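PDB 6K40: alkyl hydroperoxide reductase AhpD from Deinococcus radiodurans R1, which probably reduces hydroperoxides as an antioxidant enzyme with peroxiredoxin-type activity. Local coordinates for residues G72-A77 and L165-V170; E27-L32 and E55-W60; R91-A96 and F186-E191; V118-A123 and M132-E137. All coordinates share one frame; numbering follows the deposited sequence.

The four contacts spread over an all-helical subunit that pairs with a second copy of itself. Contact 3 contains the Cys-X-X-Cys sequence, presumably the redox site as in AhpD relatives; a glycerol is bound next to it. Contact 4 is nested in the chain loops closed by contacts 1 and 3. It touches contact 1, where Tyr135 CE2 packs 4.0 Å from Val168 CG2. Its centre is about 20 Å from that of contact 3, yet across the dimer the two meet: Arg91 of one subunit pairs with Glu137 of the other. Contact 2 stands apart near the N-terminal end, its centre about 34 Å from that of contact 4 and about 20 Å from that of contact 3.

Contact 1: residues G72-A77 and L165-V170; sequences GGLSNA and LEAVQV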
loop_
_atom_site.group_PDB
_atom_site.type_symbol
_atom_site.label_atom_id
_atom_site.label_comp_id
_atom_site.label_asym_id
_atom_site.label_seq_id
_atom_site.Cartn_x
_atom_site.Cartn_y
_atom_site.Cartn_z
ATOM N N GLY A 72 -7.700 5.484 25.601
ATOM C CA GLY A 72 -8.709 6.442 25.221
ATOM C C GLY A 72 -10.025 5.784 24.877
ATOM O O GLY A 72 -10.286 4.641 25.253
ATOM N N GLY A 73 -10.864 6.536 24.158
ATOM C CA GLY A 73 -12.183 6.046 23.798
ATOM C C GLY A 73 -12.180 4.985 22.718
ATOM O O GLY A 73 -13.176 4.272 22.564
ATOM N N LEU A 74 -11.084 4.862 21.973
ATOM C CA LEU A 74 -10.954 3.872 20.917
ATOM C C LEU A 74 -9.836 2.898 21.265
ATOM O O LEU A 74 -8.870 3.256 21.946
ATOM C CB LEU A 74 -10.663 4.533 19.560
ATOM C CG LEU A 74 -11.742 5.431 18.947
ATOM C CD1 LEU A 74 -11.208 6.146 17.713
ATOM C CD2 LEU A 74 -12.988 4.629 18.603
ATOM N N SER A 75 -9.986 1.657 20.809
ATOM C CA SER A 75 -8.919 0.679 20.945
ATOM C C SER A 75 -7.723 1.072 20.081
ATOM O O SER A 75 -7.838 1.850 19.132
ATOM C CB SER A 75 -9.412 -0.713 20.555
ATOM O OG SER A 75 -9.445 -0.860 19.147
ATOM N N ASN A 76 -6.559 0.511 20.419
ATOM C CA ASN A 76 -5.375 0.723 19.592
ATOM C C ASN A 76 -5.580 0.186 18.180
ATOM O O ASN A 76 -5.110 0.787 17.206
ATOM C CB ASN A 76 -4.156 0.075 20.245
ATOM C CG ASN A 76 -3.690 0.828 21.474
ATOM O OD1 ASN A 76 -3.916 0.393 22.603
ATOM N ND2 ASN A 76 -3.041 1.967 21.262
ATOM N N ALA A 77 -6.285 -0.942 18.048
ATOM C CA ALA A 77 -6.509 -1.524 16.726
ATOM C C ALA A 77 -7.319 -0.586 15.840
ATOM O O ALA A 77 -7.016 -0.429 14.652
ATOM C CB ALA A 77 -7.205 -2.880 16.855
ATOM N N LEU A 165 -15.235 12.104 18.505
ATOM C CA LEU A 165 -14.240 13.167 18.573
ATOM C C LEU A 165 -12.829 12.599 18.492
ATOM O O LEU A 165 -11.970 13.144 17.789
ATOM C CB LEU A 165 -14.430 13.978 19.855
ATOM C CG LEU A 165 -13.385 15.035 20.220
ATOM C CD1 LEU A 165 -13.135 15.986 19.059
ATOM C CD2 LEU A 165 -13.817 15.806 21.462
ATOM N N GLU A 166 -12.581 11.485 19.189
ATOM C CA GLU A 166 -11.264 10.857 19.136
ATOM C C GLU A 166 -10.935 10.371 17.728
ATOM O O GLU A 166 -9.809 10.547 17.251
ATOM C CB GLU A 166 -11.200 9.700 20.132
ATOM C CG GLU A 166 -9.813 9.092 20.302
ATOM C CD GLU A 166 -9.699 8.231 21.551
ATOM O OE1 GLU A 166 -9.291 7.055 21.433
ATOM O OE2 GLU A 166 -10.020 8.732 22.653
ATOM N N ALA A 167 -11.906 9.758 17.046
ATOM C CA ALA A 167 -11.667 9.256 15.697
ATOM C C ALA A 167 -11.404 10.396 14.721
ATOM O O ALA A 167 -10.517 10.296 13.862
ATOM C CB ALA A 167 -12.853 8.414 15.230
ATOM N N VAL A 168 -12.181 11.476 14.825
ATOM C CA VAL A 168 -11.948 12.643 13.981
ATOM C C VAL A 168 -10.553 13.198 14.226
ATOM O O VAL A 168 -9.821 13.529 13.282
ATOM C CB VAL A 168 -13.037 13.706 14.227
ATOM C CG1 VAL A 168 -12.699 14.993 13.502
ATOM C CG2 VAL A 168 -14.390 13.190 13.782
ATOM N N GLN A 169 -10.158 13.294 15.499
ATOM C CA GLN A 169 -8.819 13.759 15.835
ATOM C C GLN A 169 -7.750 12.866 15.224
ATOM O O GLN A 169 -6.745 13.360 14.712
ATOM C CB GLN A 169 -8.651 13.815 17.351
ATOM C CG GLN A 169 -8.834 15.190 17.953
ATOM C CD GLN A 169 -8.884 15.140 19.461
ATOM O OE1 GLN A 169 -8.164 15.870 20.140
ATOM N NE2 GLN A 169 -9.736 14.275 19.998
ATOM N N VAL A 170 -7.947 11.549 15.267
ATOM C CA VAL A 170 -6.935 10.635 14.739
ATOM C C VAL A 170 -6.813 10.784 13.224
ATOM O O VAL A 170 -5.704 10.856 12.676
ATOM C CB VAL A 170 -7.257 9.188 15.151
ATOM C CG1 VAL A 170 -6.396 8.201 14.372
ATOM C CG2 VAL A 170 -7.052 9.017 16.649
#
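Gly73 and Glu166 bring their CA atoms to 6.8 Å of each other, where the turn ahead of helix 76-90 runs past a side of helix 161-184. The side chain of Glu166 spans the gap: CG stands anti to the backbone N (chi1 -172°) and the chain beyond it is extended, which delivers the carboxylate to two consecutive backbone N-H groups. Gly73 N donates to Glu166 OE2 at 2.8 Å, from the syn side of that oxygen. The second bond, Leu74 N to Glu166 OE1 at 2.9 Å, comes from well above the carboxylate plane (53°), so the turn grips the carboxylate through both oxygens. This turn sets up the start of helix 76-90, whose N-cap is Ser75, with OG accepting from Glu78 N. Leu74 and Glu166 run alongside each other head to tail, and Leu74 CB comes to 3.4 Å from Glu166 OE1. Further out, the Leu74 CD1 methyl lies 3.7 Å from Ala167 CB, an apolar contact beside the polar one. Ala167 and Val170 also touch Leu82 of helix 76-90. Arg79 NE makes a long, weak ion pair with Glu166 OE1.

Contact 2: residues E27-L32 and E55-W60; sequences EGVKKL and EQFLAW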
loop_
_atom_site.group_PDB
_atom_site.type_symbol
_atom_site.label_atom_id
_atom_site.label_comp_id
_atom_site.label_asym_id
_atom_site.label_seq_id
_atom_site.Cartn_x
_atom_site.Cartn_y
_atom_site.Cartn_z
ATOM N N GLU A 27 17.731 18.380 25.301
ATOM C CA GLU A 27 17.975 17.294 26.250
ATOM C C GLU A 27 16.722 16.475 26.544
ATOM O O GLU A 27 16.833 15.326 26.999
ATOM C CB GLU A 27 18.550 17.853 27.553
ATOM C CG GLU A 27 19.893 18.564 27.395
ATOM C CD GLU A 27 21.035 17.629 27.026
ATOM O OE1 GLU A 27 20.963 16.427 27.360
ATOM O OE2 GLU A 27 22.015 18.103 26.411
ATOM N N GLY A 28 15.550 16.963 26.152
ATOM C CA GLY A 28 14.342 16.190 26.353
ATOM C C GLY A 28 14.154 15.304 25.145
ATOM O O GLY A 28 13.635 14.188 25.249
ATOM N N VAL A 29 14.646 15.776 23.999
ATOM C CA VAL A 29 14.733 14.916 22.825
ATOM C C VAL A 29 15.668 13.744 23.106
ATOM O O VAL A 29 15.374 12.600 22.747
ATOM C CB VAL A 29 15.186 15.724 21.596
ATOM C CG1 VAL A 29 15.445 14.796 20.426
ATOM C CG2 VAL A 29 14.139 16.762 21.233
ATOM N N LYS A 30 16.805 14.009 23.752
ATOM C CA LYS A 30 17.724 12.924 24.091
ATOM C C LYS A 30 17.119 11.985 25.128
ATOM O O LYS A 30 17.323 10.764 25.062
ATOM C CB LYS A 30 19.053 13.497 24.584
ATOM C CG LYS A 30 19.940 14.034 23.474
ATOM C CD LYS A 30 20.706 15.267 23.920
ATOM C CE LYS A 30 22.068 14.904 24.480
ATOM N NZ LYS A 30 22.922 16.111 24.664
ATOM N N LYS A 31 16.351 12.523 26.080
ATOM C CA LYS A 31 15.706 11.640 27.048
ATOM C C LYS A 31 14.669 10.752 26.369
ATOM O O LYS A 31 14.551 9.559 26.688
ATOM C CB LYS A 31 15.061 12.464 28.165
ATOM C CG LYS A 31 14.392 11.622 29.239
ATOM C CD LYS A 31 13.874 12.478 30.388
ATOM C CE LYS A 31 12.513 13.078 30.069
ATOM N NZ LYS A 31 12.623 14.374 29.344
ATOM N N LEU A 32 13.950 11.297 25.383
ATOM C CA LEU A 32 12.997 10.483 24.636
ATOM C C LEU A 32 13.710 9.450 23.773
ATOM O O LEU A 32 13.230 8.322 23.628
ATOM C CB LEU A 32 12.101 11.373 23.777
ATOM C CG LEU A 32 11.084 10.631 22.908
ATOM C CD1 LEU A 32 10.086 9.876 23.777
ATOM C CD2 LEU A 32 10.374 11.589 21.963
ATOM N N GLU A 55 11.255 22.131 21.257
ATOM C CA GLU A 55 10.046 22.295 22.058
ATOM C C GLU A 55 8.796 21.998 21.242
ATOM O O GLU A 55 7.840 21.392 21.750
ATOM C CB GLU A 55 9.990 23.708 22.634
ATOM C CG GLU A 55 11.071 23.986 23.659
ATOM C CD GLU A 55 10.839 23.242 24.962
ATOM O OE1 GLU A 55 9.669 22.920 25.267
ATOM O OE2 GLU A 55 11.827 22.972 25.677
ATOM N N GLN A 56 8.790 22.407 19.971
ATOM C CA GLN A 56 7.669 22.078 19.102
ATOM C C GLN A 56 7.521 20.571 18.961
ATOM O O GLN A 56 6.408 20.039 19.035
ATOM C CB GLN A 56 7.850 22.732 17.732
ATOM C CG GLN A 56 7.664 24.237 17.737
ATOM C CD GLN A 56 8.035 24.869 16.411
ATOM O OE1 GLN A 56 8.505 24.190 15.498
ATOM N NE2 GLN A 56 7.825 26.176 16.297
ATOM N N PHE A 57 8.640 19.865 18.780
ATOM C CA PHE A 57 8.581 18.412 18.673
ATOM C C PHE A 57 8.071 17.778 19.959
ATOM O O PHE A 57 7.290 16.823 19.917
ATOM C CB PHE A 57 9.952 17.840 18.322
ATOM C CG PHE A 57 10.018 16.346 18.437
ATOM C CD1 PHE A 57 9.501 15.540 17.435
ATOM C CD2 PHE A 57 10.572 15.746 19.558
ATOM C CE1 PHE A 57 9.546 14.167 17.543
ATOM C CE2 PHE A 57 10.621 14.372 19.670
ATOM C CZ PHE A 57 10.108 13.581 18.662
ATOM N N LEU A 58 8.507 18.283 21.114
ATOM C CA LEU A 58 8.092 17.669 22.371
ATOM C C LEU A 58 6.604 17.882 22.622
ATOM O O LEU A 58 5.909 16.965 23.080
ATOM C CB LEU A 58 8.932 18.211 23.527
ATOM C CG LEU A 58 10.365 17.676 23.559
ATOM C CD1 LEU A 58 11.214 18.446 24.560
ATOM C CD2 LEU A 58 10.383 16.184 23.867
ATOM N N ALA A 59 6.089 19.073 22.309
ATOM C CA ALA A 59 4.648 19.291 22.428
ATOM C C ALA A 59 3.873 18.418 21.442
ATOM O O ALA A 59 2.844 17.815 21.802
ATOM C CB ALA A 59 4.326 20.768 22.212
ATOM N N TRP A 60 4.353 18.337 20.196
ATOM C CA TRP A 60 3.720 17.467 19.214
ATOM C C TRP A 60 3.675 16.029 19.706
ATOM O O TRP A 60 2.656 15.350 19.560
ATOM C CB TRP A 60 4.453 17.540 17.874
ATOM C CG TRP A 60 4.011 16.457 16.938
ATOM C CD1 TRP A 60 2.952 16.500 16.079
ATOM C CD2 TRP A 60 4.593 15.155 16.794
ATOM N NE1 TRP A 60 2.845 15.309 15.401
ATOM C CE2 TRP A 60 3.839 14.466 15.823
ATOM C CE3 TRP A 60 5.678 14.507 17.390
ATOM C CZ2 TRP A 60 4.136 13.163 15.436
ATOM C CZ3 TRP A 60 5.971 13.214 17.005
ATOM C CH2 TRP A 60 5.205 12.555 16.035
#
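Val29, Leu32 and Phe57 form an apolar seam between two helices, 27-40 and 54-69, in the N-terminal part of the all-helical fold. The axes of the short segments approach to 9.9 Å, with their N-to-C directions 43° apart, and no hydrogen bond crosses between them. Phe57 and Leu58 carry the contact from helix 54-69. Phe57 CG is anti to the backbone N (chi1 170°), which carries the ring across toward helix 27-40. The Leu32 CD2 methyl meets this ring at its edge, near the ring plane, 3.6 Å from Phe57 CE2. Val29 approaches obliquely, its CG2 methyl 4.1 Å from Phe57 CD2, and the two side chains cross at about a right angle. Val29 and Leu32 are about one helical turn apart, so the methyls of successive turns meet neighbouring atoms, CD2 and CE2, along one side of the ring. Ala51, in the loop before helix 54-69, touches both Val29 and Phe57 and so adds to the same cluster.

Helix-to-helix packing continues on the flank through Leu58, which lies against backbone: its CD2 methyl is 4.1 Å from Gly28 O and 4.3 Å from Val29 N. The closest pair of CA atoms, Val29 and Leu58, is 7.2 Å apart. Beyond the apolar part, His26 ties the ends together, hydrogen-bonding through ND1 to Gly28 N and through NE2 to Glu55 OE2. At the start of helix 27-40, Lys30 NZ forms a salt bridge of 2.8 Å with Glu27 OE2 and also bonds to Glu22 O.

Contact 3: residues R91-A96 and F186-E191; sequences RCVYCA and FVPNPE
Tyr94 and Pro188 meet at the N-terminal turn of helix 93-107, within the Cys92-Val93-Tyr94-Cys95 sequence, a Cys-X-X-Cys pattern that in AhpD relatives is the redox-active pair. The Tyr94 CA lies 4.7 Å from that of Pro188. With CG anti to its backbone N (chi1 -169°), the Tyr94 ring reaches along the 186-189 backbone: CD2 lies 3.3 Å from Pro188 N, and Pro188 CB sits over one ring face. Val187 O comes instead at the ring edge, near the plane, 3.3 Å from Tyr94 CE2. Phe186 CB touches CD2 obliquely, while the phenyl ring leads away toward helix 45-49. Val93 CG1 packs against Pro188 CG at 4.1 Å, and Val93 N bonds to Gln122 OE1 of the second subunit, so this helix start also lies at the dimer interface.

Water 1 bridges the segments, accepting from Tyr94 N and donating to Phe186 O, so an N-H of the first helical turn is satisfied. The turn is also closed from within: Cys92 is the N-cap, and its SG accepts from Cys95 N at 3.5 Å in a nearly straight bond (169°). The Cys92 and Cys95 SG atoms stand 3.6 Å apart, too far for a disulfide. Just before them Arg91, with positive phi, is the C-prime residue of a Schellman motif ending helix 76-90.

The Tyr94 and Asn189 side chains run alongside in the same sense, but their polar ends bond elsewhere: Tyr94 OH to Val46 N, and Asn189 OD1 to Asn45 N. A glycerol, probably from the crystallisation liquor, lies about 3 Å from the Tyr94 side chain and may mark a pocket.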
loop_
_atom_site.group_PDB
_atom_site.type_symbol
_atom_site.label_atom_id
_atom_site.label_comp_id
_atom_site.label_asym_id
_atom_site.label_seq_id
_atom_site.Cartn_x
_atom_site.Cartn_y
_atom_site.Cartn_z
ATOM N N ARG A 91 -0.510 8.423 0.674
ATOM C CA ARG A 91 0.706 7.817 0.132
ATOM C C ARG A 91 1.945 8.278 0.894
ATOM O O ARG A 91 2.917 8.766 0.313
ATOM C CB ARG A 91 0.840 8.097 -1.369
ATOM C CG ARG A 91 -0.261 7.458 -2.192
ATOM C CD ARG A 91 -0.209 7.892 -3.637
ATOM N NE ARG A 91 0.967 7.370 -4.322
ATOM C CZ ARG A 91 1.419 7.841 -5.479
ATOM N NH1 ARG A 91 0.789 8.845 -6.079
ATOM N NH2 ARG A 91 2.500 7.310 -6.039
ATOM N N CYS A 92 1.908 8.110 2.211
ATOM C CA CYS A 92 3.049 8.415 3.063
ATOM C C CYS A 92 3.726 7.110 3.467
ATOM O O CYS A 92 3.133 6.298 4.184
ATOM C CB CYS A 92 2.602 9.202 4.296
ATOM S SG CYS A 92 3.913 9.466 5.494
ATOM N N VAL A 93 4.967 6.919 3.010
ATOM C CA VAL A 93 5.651 5.646 3.223
ATOM C C VAL A 93 5.972 5.444 4.698
ATOM O O VAL A 93 5.803 4.344 5.236
ATOM C CB VAL A 93 6.915 5.565 2.352
ATOM C CG1 VAL A 93 7.772 4.379 2.762
ATOM C CG2 VAL A 93 6.538 5.474 0.882
ATOM N N TYR A 94 6.453 6.492 5.373
ATOM C CA TYR A 94 6.795 6.364 6.786
ATOM C C TYR A 94 5.595 5.878 7.586
ATOM O O TYR A 94 5.674 4.866 8.303
ATOM C CB TYR A 94 7.302 7.697 7.349
ATOM C CG TYR A 94 7.915 7.564 8.734
ATOM C CD1 TYR A 94 7.119 7.410 9.869
ATOM C CD2 TYR A 94 9.292 7.577 8.902
ATOM C CE1 TYR A 94 7.683 7.275 11.128
ATOM C CE2 TYR A 94 9.863 7.444 10.153
ATOM C CZ TYR A 94 9.056 7.296 11.259
ATOM O OH TYR A 94 9.624 7.162 12.501
ATOM N N CYS A 95 4.471 6.591 7.472
ATOM C CA CYS A 95 3.312 6.238 8.277
ATOM C C CYS A 95 2.707 4.921 7.813
ATOM O O CYS A 95 2.322 4.094 8.642
ATOM C CB CYS A 95 2.277 7.369 8.225
ATOM S SG CYS A 95 2.822 8.951 8.921
ATOM N N ALA A 96 2.703 4.666 6.504
ATOM C CA ALA A 96 2.217 3.381 6.007
ATOM C C ALA A 96 2.981 2.228 6.639
ATOM O O ALA A 96 2.383 1.337 7.244
ATOM C CB ALA A 96 2.314 3.312 4.479
ATOM N N PHE A 186 10.937 11.826 5.438
ATOM C CA PHE A 186 11.229 10.916 6.536
ATOM C C PHE A 186 11.222 9.469 6.048
ATOM O O PHE A 186 10.469 9.097 5.142
ATOM C CB PHE A 186 10.215 11.102 7.668
ATOM C CG PHE A 186 10.295 12.447 8.349
ATOM C CD1 PHE A 186 11.283 13.361 8.010
ATOM C CD2 PHE A 186 9.378 12.793 9.331
ATOM C CE1 PHE A 186 11.354 14.594 8.633
ATOM C CE2 PHE A 186 9.444 14.024 9.960
ATOM C CZ PHE A 186 10.436 14.924 9.613
ATOM N N VAL A 187 12.081 8.653 6.650
ATOM C CA VAL A 187 12.295 7.272 6.236
ATOM C C VAL A 187 11.969 6.361 7.412
ATOM O O VAL A 187 12.529 6.543 8.493
ATOM C CB VAL A 187 13.735 7.022 5.753
ATOM C CG1 VAL A 187 13.881 5.602 5.234
ATOM C CG2 VAL A 187 14.114 8.034 4.684
ATOM N N PRO A 188 11.091 5.373 7.248
ATOM C CA PRO A 188 10.779 4.472 8.365
ATOM C C PRO A 188 11.933 3.531 8.670
ATOM O O PRO A 188 12.682 3.117 7.780
ATOM C CB PRO A 188 9.551 3.702 7.868
ATOM C CG PRO A 188 9.664 3.730 6.387
ATOM C CD PRO A 188 10.356 5.019 6.021
ATOM N N ASN A 189 12.066 3.193 9.949
ATOM C CA ASN A 189 13.117 2.281 10.379
ATOM C C ASN A 189 12.924 0.910 9.737
ATOM O O ASN A 189 11.784 0.468 9.544
ATOM C CB ASN A 189 13.123 2.140 11.904
ATOM C CG ASN A 189 13.338 3.462 12.614
ATOM O OD1 ASN A 189 12.450 4.312 12.649
ATOM N ND2 ASN A 189 14.520 3.637 13.192
ATOM N N PRO A 190 14.008 0.219 9.378
ATOM C CA PRO A 190 13.863 -1.118 8.777
ATOM C C PRO A 190 13.114 -2.101 9.661
ATOM O O PRO A 190 12.461 -3.013 9.140
ATOM C CB PRO A 190 15.315 -1.560 8.551
ATOM C CG PRO A 190 16.111 -0.289 8.542
ATOM C CD PRO A 190 15.419 0.620 9.508
ATOM N N GLU A 191 13.202 -1.945 10.986
ATOM C CA GLU A 191 12.553 -2.879 11.903
ATOM C C GLU A 191 11.050 -2.963 11.662
ATOM O O GLU A 191 10.452 -4.029 11.841
ATOM C CB GLU A 191 12.837 -2.469 13.351
ATOM C CG GLU A 191 14.279 -2.692 13.792
ATOM C CD GLU A 191 15.190 -1.520 13.460
ATOM O OE1 GLU A 191 14.782 -0.654 12.658
ATOM O OE2 GLU A 191 16.318 -1.468 13.995
HETATM O O HOH W 1 7.486 9.379 4.325
#

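Contact 4: residues V118-A123 and M132-E137; sequences VNWRQA and MCAYAE
Trp120 lies between helix 127-141 on one face of its indole and Arg121 on the other. Its CG sits between the backbone N and the carbonyl carbon (chi1 57°), which turns the ring against the helix. Cys133 CB comes over the five-membered ring, 3.7 Å from its centroid, in a CH-pi contact, with the sulfur more oblique. Ala134 follows farther along that face, its CB 3.7 Å from Trp120 CH2. Across the opposite face runs the extended Arg121 chain: CG lies over it, and Trp120 CZ2 is centred 3.5 Å over one face of the guanidinium.

Glu137 accepts from both neighbours while standing steeply to each. Its carboxylate plane is 88° from the indole plane, and Trp120 NE1 donates within the ring plane to Glu137 OE1 at 2.6 Å. The other oxygen, OE2, takes Arg121 NH2 at 2.8 Å in a nearly straight salt bridge (171°), in the guanidinium plane but well above the carboxylate plane. Arg121 NH1 bonds only weakly to that oxygen and more firmly to Asn119 OD1, at 3.0 Å. Asn119 OD1 also accepts from Arg121 N, and the two donors reach it from opposite faces of the amide.

The carboxylate has a further cationic partner, Arg91 of the second subunit, whose charge lies near that of Arg121; Glu137 probably offsets both. That Arg91 also bonds through NE to Val118 O and through its backbone O to Asn119 ND2. An Asx turn at Asn119, leading into a short 3-10 segment, thus presents the Trp-Arg pair to helix 127-141 at the dimer interface of this AhpD-like helical fold.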
loop_
_atom_site.group_PDB
_atom_site.type_symbol
_atom_site.label_atom_id
_atom_site.label_comp_id
_atom_site.label_asym_id
_atom_site.label_seq_id
_atom_site.Cartn_x
_atom_site.Cartn_y
_atom_site.Cartn_z
ATOM N N VAL A 118 -4.449 -0.943 1.233
ATOM C CA VAL A 118 -4.654 -0.660 -0.183
ATOM C C VAL A 118 -6.071 -0.150 -0.404
ATOM O O VAL A 118 -6.273 0.956 -0.918
ATOM C CB VAL A 118 -4.375 -1.910 -1.039
ATOM C CG1 VAL A 118 -4.713 -1.643 -2.493
ATOM C CG2 VAL A 118 -2.925 -2.335 -0.891
ATOM N N ASN A 119 -7.063 -0.948 -0.015
ATOM C CA ASN A 119 -8.461 -0.581 -0.227
ATOM C C ASN A 119 -9.302 -1.293 0.820
ATOM O O ASN A 119 -9.461 -2.515 0.761
ATOM C CB ASN A 119 -8.924 -0.948 -1.635
ATOM C CG ASN A 119 -10.120 -0.132 -2.082
ATOM O OD1 ASN A 119 -10.919 0.326 -1.262
ATOM N ND2 ASN A 119 -10.251 0.053 -3.390
ATOM N N TRP A 120 -9.843 -0.527 1.768
ATOM C CA TRP A 120 -10.687 -1.110 2.803
ATOM C C TRP A 120 -11.955 -1.735 2.229
ATOM O O TRP A 120 -12.546 -2.610 2.873
ATOM C CB TRP A 120 -11.045 -0.040 3.840
ATOM C CG TRP A 120 -11.718 1.147 3.238
ATOM C CD1 TRP A 120 -11.123 2.289 2.800
ATOM C CD2 TRP A 120 -13.121 1.304 2.992
ATOM N NE1 TRP A 120 -12.067 3.153 2.300
ATOM C CE2 TRP A 120 -13.303 2.569 2.405
ATOM C CE3 TRP A 120 -14.241 0.496 3.214
ATOM C CZ2 TRP A 120 -14.559 3.048 2.039
ATOM C CZ3 TRP A 120 -15.483 0.971 2.850
ATOM C CH2 TRP A 120 -15.634 2.236 2.269
ATOM N N ARG A 121 -12.386 -1.306 1.038
ATOM C CA ARG A 121 -13.560 -1.907 0.411
ATOM C C ARG A 121 -13.320 -3.364 0.045
ATOM O O ARG A 121 -14.274 -4.148 -0.030
ATOM C CB ARG A 121 -13.959 -1.124 -0.838
ATOM C CG ARG A 121 -14.407 0.299 -0.576
ATOM C CD ARG A 121 -14.500 1.086 -1.874
ATOM N NE ARG A 121 -14.649 2.519 -1.638
ATOM C CZ ARG A 121 -13.633 3.350 -1.439
ATOM N NH1 ARG A 121 -12.386 2.893 -1.446
ATOM N NH2 ARG A 121 -13.863 4.641 -1.233
ATOM N N GLN A 122 -12.063 -3.745 -0.185
ATOM C CA GLN A 122 -11.717 -5.103 -0.580
ATOM C C GLN A 122 -11.118 -5.900 0.570
ATOM O O GLN A 122 -10.393 -6.874 0.338
ATOM C CB GLN A 122 -10.758 -5.079 -1.768
ATOM C CG GLN A 122 -11.328 -4.386 -2.987
ATOM C CD GLN A 122 -10.263 -3.999 -3.982
ATOM O OE1 GLN A 122 -9.179 -4.573 -3.997
ATOM N NE2 GLN A 122 -10.565 -3.019 -4.823
ATOM N N ALA A 123 -11.412 -5.509 1.803
ATOM C CA ALA A 123 -11.062 -6.285 2.976
ATOM C C ALA A 123 -12.345 -6.798 3.611
ATOM O O ALA A 123 -13.440 -6.295 3.341
ATOM C CB ALA A 123 -10.266 -5.450 3.985
ATOM N N MET A 132 -16.106 3.371 9.849
ATOM C CA MET A 132 -14.955 4.181 10.231
ATOM C C MET A 132 -14.029 4.417 9.045
ATOM O O MET A 132 -13.496 5.519 8.878
ATOM C CB MET A 132 -14.210 3.520 11.391
ATOM C CG MET A 132 -14.977 3.571 12.706
ATOM S SD MET A 132 -14.150 2.734 14.071
ATOM C CE MET A 132 -12.875 3.929 14.471
ATOM N N CYS A 133 -13.855 3.406 8.186
ATOM C CA CYS A 133 -12.943 3.556 7.057
ATOM C C CYS A 133 -13.533 4.461 5.985
ATOM O O CYS A 133 -12.818 5.281 5.398
ATOM C CB CYS A 133 -12.606 2.185 6.463
ATOM S SG CYS A 133 -11.479 1.160 7.442
ATOM N N ALA A 134 -14.840 4.353 5.739
ATOM C CA ALA A 134 -15.490 5.261 4.800
ATOM C C ALA A 134 -15.421 6.698 5.294
ATOM O O ALA A 134 -15.147 7.620 4.515
ATOM C CB ALA A 134 -16.943 4.840 4.576
ATOM N N TYR A 135 -15.662 6.905 6.592
ATOM C CA TYR A 135 -15.564 8.247 7.155
ATOM C C TYR A 135 -14.142 8.786 7.052
ATOM O O TYR A 135 -13.937 9.952 6.692
ATOM C CB TYR A 135 -16.040 8.240 8.608
ATOM C CG TYR A 135 -16.294 9.623 9.161
ATOM C CD1 TYR A 135 -17.528 10.241 9.002
ATOM C CD2 TYR A 135 -15.296 10.313 9.838
ATOM C CE1 TYR A 135 -17.762 11.508 9.506
ATOM C CE2 TYR A 135 -15.521 11.579 10.345
ATOM C CZ TYR A 135 -16.753 12.171 10.176
ATOM O OH TYR A 135 -16.974 13.431 10.677
ATOM N N ALA A 136 -13.146 7.954 7.371
ATOM C CA ALA A 136 -11.757 8.387 7.270
ATOM C C ALA A 136 -11.405 8.768 5.840
ATOM O O ALA A 136 -10.746 9.789 5.602
ATOM C CB ALA A 136 -10.826 7.286 7.777
ATOM N N GLU A 137 -11.845 7.962 4.871
ATOM C CA GLU A 137 -11.547 8.261 3.477
ATOM C C GLU A 137 -12.200 9.565 3.043
ATOM O O GLU A 137 -11.564 10.392 2.377
ATOM C CB GLU A 137 -12.000 7.109 2.583
ATOM C CG GLU A 137 -11.817 7.384 1.100
ATOM C CD GLU A 137 -11.472 6.138 0.313
ATOM O OE1 GLU A 137 -11.101 5.121 0.935
ATOM O OE2 GLU A 137 -11.568 6.179 -0.930
#